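Local coordinates for protein 4-oxalocrotonase tautomerase isozyme (Methylibium petroleiphilum, PDB 4FDX) that belongs to the tautomerase (4-oxalocrotonase-like) family of small beta-alpha-beta proteins and assembles from six copies of one short chain, at residues Leu45-Phe50 and Thr56-Gln61. Sequence-based numbering, arbitrary orientation.
Sequences LGVEHF and TAAMRQ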
ATOM      1  N   LEU B  45      10.407  -4.201   7.087  1.00 16.80           N
ATOM      2  CA  LEU B  45      11.018  -4.825   5.950  1.00 18.58           C
ATOM      3  C   LEU B  45      12.304  -5.536   6.331  1.00 19.08           C
ATOM      4  O   LEU B  45      13.194  -4.982   6.912  1.00 18.81           O
ATOM      5  CB  LEU B  45      11.435  -3.760   4.943  1.00 20.59           C
ATOM      6  CG  LEU B  45      10.289  -2.936   4.333  1.00 22.87           C
ATOM      7  CD1 LEU B  45      10.853  -1.638   3.750  1.00 26.83           C
ATOM      8  CD2 LEU B  45       9.501  -3.740   3.364  1.00 27.98           C
ATOM      9  N   GLY B  46      12.372  -6.770   5.914  1.00 18.61           N
ATOM     10  CA  GLY B  46      13.641  -7.498   6.059  1.00 21.24           C
ATOM     11  C   GLY B  46      14.664  -6.905   5.136  1.00 22.87           C
ATOM     12  O   GLY B  46      14.310  -6.319   4.098  1.00 18.46           O
ATOM     13  N   VAL B  47      15.929  -7.028   5.517  1.00 21.46           N
ATOM     14  CA  VAL B  47      17.025  -6.408   4.774  1.00 24.33           C
ATOM     15  C   VAL B  47      17.126  -7.003   3.372  1.00 20.25           C
ATOM     16  O   VAL B  47      17.648  -6.300   2.473  1.00 22.54           O
ATOM     17  CB  VAL B  47      18.428  -6.437   5.462  1.00 29.27           C
ATOM     18  CG1 VAL B  47      18.564  -5.317   6.509  1.00 30.18           C
ATOM     19  CG2 VAL B  47      18.748  -7.816   5.973  1.00 27.86           C
ATOM     20  N   GLU B  48      16.639  -8.233   3.128  1.00 21.39           N
ATOM     21  CA  GLU B  48      16.573  -8.737   1.813  1.00 22.06           C
ATOM     22  C   GLU B  48      15.378  -8.206   0.928  1.00 15.38           C
ATOM     23  O   GLU B  48      15.238  -8.502  -0.249  1.00 18.13           O
ATOM     24  CB  GLU B  48      16.578 -10.269   1.972  1.00 32.18           C
ATOM     25  CG  GLU B  48      15.347 -10.913   2.685  1.00 31.60           C
ATOM     26  CD  GLU B  48      15.005 -10.669   4.189  1.00 26.68           C
ATOM     27  OE1 GLU B  48      15.627  -9.923   4.949  1.00 34.40           O
ATOM     28  OE2 GLU B  48      14.036 -11.347   4.652  1.00 45.78           O
ATOM     29  N   HIS B  49      14.552  -7.382   1.543  1.00 16.16           N
ATOM     30  CA  HIS B  49      13.277  -6.917   1.001  1.00 13.69           C
ATOM     31  C   HIS B  49      13.193  -5.432   0.819  1.00 14.56           C
ATOM     32  O   HIS B  49      12.105  -4.886   0.587  1.00 14.53           O
ATOM     33  CB  HIS B  49      12.140  -7.411   1.890  1.00 13.77           C
ATOM     34  CG  HIS B  49      11.886  -8.879   1.776  1.00 14.63           C
ATOM     35  ND1 HIS B  49      11.138  -9.536   2.731  1.00 18.63           N
ATOM     36  CD2 HIS B  49      12.337  -9.825   0.856  1.00 17.84           C
ATOM     37  CE1 HIS B  49      11.072 -10.872   2.355  1.00 20.54           C
ATOM     38  NE2 HIS B  49      11.859 -11.039   1.246  1.00 22.25           N
ATOM     39  N   PHE B  50      14.342  -4.751   0.853  1.00 13.90           N
ATOM     40  CA  PHE B  50      14.368  -3.345   0.559  1.00 14.50           C
ATOM     41  C   PHE B  50      15.590  -3.042  -0.261  1.00 15.15           C
ATOM     42  O   PHE B  50      16.680  -3.522   0.084  1.00 16.17           O
ATOM     43  CB  PHE B  50      14.383  -2.495   1.860  1.00 14.72           C
ATOM     44  CG  PHE B  50      14.496  -1.030   1.551  1.00 16.66           C
ATOM     45  CD1 PHE B  50      13.456  -0.321   0.879  1.00 19.17           C
ATOM     46  CD2 PHE B  50      15.661  -0.378   1.824  1.00 19.90           C
ATOM     47  CE1 PHE B  50      13.630   1.071   0.615  1.00 18.90           C
ATOM     48  CE2 PHE B  50      15.841   0.967   1.599  1.00 18.12           C
ATOM     49  CZ  PHE B  50      14.852   1.681   0.915  1.00 19.20           C
ATOM     50  N   THR B  56      19.955  -4.694  -2.460  1.00 16.64           N
ATOM     51  CA  THR B  56      19.229  -4.786  -1.202  1.00 17.03           C
ATOM     52  C   THR B  56      20.031  -4.359  -0.029  1.00 23.89           C
ATOM     53  O   THR B  56      21.266  -4.389  -0.125  1.00 27.17           O
ATOM     54  CB  THR B  56      18.725  -6.197  -0.890  1.00 16.82           C
ATOM     55  OG1 THR B  56      19.854  -7.065  -0.630  1.00 19.01           O
ATOM     56  CG2 THR B  56      17.840  -6.713  -1.992  1.00 21.39           C
ATOM     57  N   ALA B  57      19.298  -3.910   1.016  1.00 22.40           N
ATOM     58  CA  ALA B  57      19.920  -3.339   2.250  1.00 19.92           C
ATOM     59  C   ALA B  57      20.876  -4.432   2.803  1.00 23.47           C
ATOM     60  O   ALA B  57      21.965  -4.123   3.287  1.00 25.22           O
ATOM     61  CB  ALA B  57      18.848  -3.023   3.309  1.00 20.25           C
ATOM     62  N   ALA B  58      20.481  -5.691   2.679  1.00 20.70           N
ATOM     63  CA  ALA B  58      21.376  -6.836   3.062  1.00 22.62           C
ATOM     64  C   ALA B  58      22.690  -6.718   2.266  1.00 25.74           C
ATOM     65  O   ALA B  58      23.745  -6.806   2.854  1.00 30.52           O
ATOM     66  CB  ALA B  58      20.728  -8.193   2.827  1.00 21.75           C
ATOM     67  N   MET B  59      22.626  -6.552   0.968  1.00 25.19           N
ATOM     68  CA  MET B  59      23.864  -6.598   0.186  1.00 25.70           C
ATOM     69  C   MET B  59      24.651  -5.351   0.500  1.00 25.77           C
ATOM     70  O   MET B  59      25.919  -5.383   0.430  1.00 32.10           O
ATOM     71  CB  MET B  59      23.618  -6.601  -1.339  1.00 26.36           C
ATOM     72  CG  MET B  59      22.812  -7.805  -1.875  1.00 25.53           C
ATOM     73  SD  MET B  59      21.867  -7.408  -3.454  1.00 29.86           S
ATOM     74  CE  MET B  59      23.196  -6.899  -4.577  1.00 28.97           C
ATOM     75  N   ARG B  60      23.951  -4.255   0.766  1.00 24.67           N
ATOM     76  CA  ARG B  60      24.668  -2.969   1.001  1.00 31.42           C
ATOM     77  C   ARG B  60      25.475  -3.046   2.347  1.00 34.03           C
ATOM     78  O   ARG B  60      26.620  -2.568   2.426  1.00 37.24           O
ATOM     79  CB  ARG B  60      23.717  -1.756   0.896  1.00 30.68           C
ATOM     80  CG  ARG B  60      23.499  -1.210  -0.527  1.00 44.61           C
ATOM     81  CD  ARG B  60      22.335  -0.198  -0.677  1.00 56.31           C
ATOM     82  NE  ARG B  60      21.213  -0.387   0.284  1.00 64.29           N
ATOM     83  CZ  ARG B  60      20.746   0.553   1.127  1.00 66.08           C
ATOM     84  NH1 ARG B  60      21.280   1.790   1.108  1.00 69.12           N
ATOM     85  NH2 ARG B  60      19.724   0.282   1.974  1.00 43.97           N
ATOM     86  N   GLN B  61      24.878  -3.697   3.354  1.00 35.59           N
ATOM     87  CA  GLN B  61      25.507  -3.967   4.667  1.00 40.42           C
ATOM     88  C   GLN B  61      26.678  -4.917   4.525  1.00 43.41           C
ATOM     89  O   GLN B  61      27.744  -4.705   5.135  1.00 37.84           O
ATOM     90  CB  GLN B  61      24.500  -4.642   5.621  1.00 45.55           C
ATOM     91  CG  GLN B  61      23.522  -3.677   6.252  1.00 48.13           C
ATOM     92  CD  GLN B  61      22.464  -4.368   7.096  1.00 50.90           C
ATOM     93  OE1 GLN B  61      22.316  -5.616   7.106  1.00 49.63           O
ATOM     94  NE2 GLN B  61      21.705  -3.556   7.805  1.00 44.61           N
TER
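V47 and F50 each present a backbone carbonyl to the first turn of helix 57-63, meeting the N-H groups of A57 and A58, which precede any i-4 carbonyl of the helix. A57 N reaches F50 O at 2.8 Å, almost in line with the carbonyl bond, whereas A58 N comes to V47 O at 2.9 Å from well above the carbonyl plane, with a C=O...N angle of 118°. Small residues suit this close approach: the methyl of A58 rests on V47 CG2 at 3.7 Å, and that of A57 lies near CG1; the branched valine meets both, CG1 reaching Q61 as well. T56 fits between the carbonyls, its CA-H directed at F50 O (3.1 Å) and its CG2 beside E48 O. With chi1 at 68°, OG1 is turned back over the helix start and accepts from M59 N, while T56 N donates weakly to M59 SD (3.5 Å): a capping box with T56 as N-cap, the thioether standing where a carboxylate is usual.

The family's fold is a beta-alpha-beta unit in which strands 2-8 and 39-45 pair in parallel, and this contact fastens the C-terminal helix to the turn following strand 39-45. The hairpin of 50-52 and 55-56 joins the two segments, and the F50 strand also pairs antiparallel with a strand of the second subunit. A flat ring suits F50: its edge serves A57 and R60, and it packs on I2 of a third subunit.

Toward solvent the grip slackens. Exposed Q61, extended beyond CG, lays its amide across V47 CG1, with OE1 and NE2 equally distant at 3.8 Å, a contact without a hydrogen bond. R60, likewise exposed, bends to bring NH2 to the F50 ring edge, 4.0 Å from CE2; the guanidinium, its plane 73° from the ring's, does not stack.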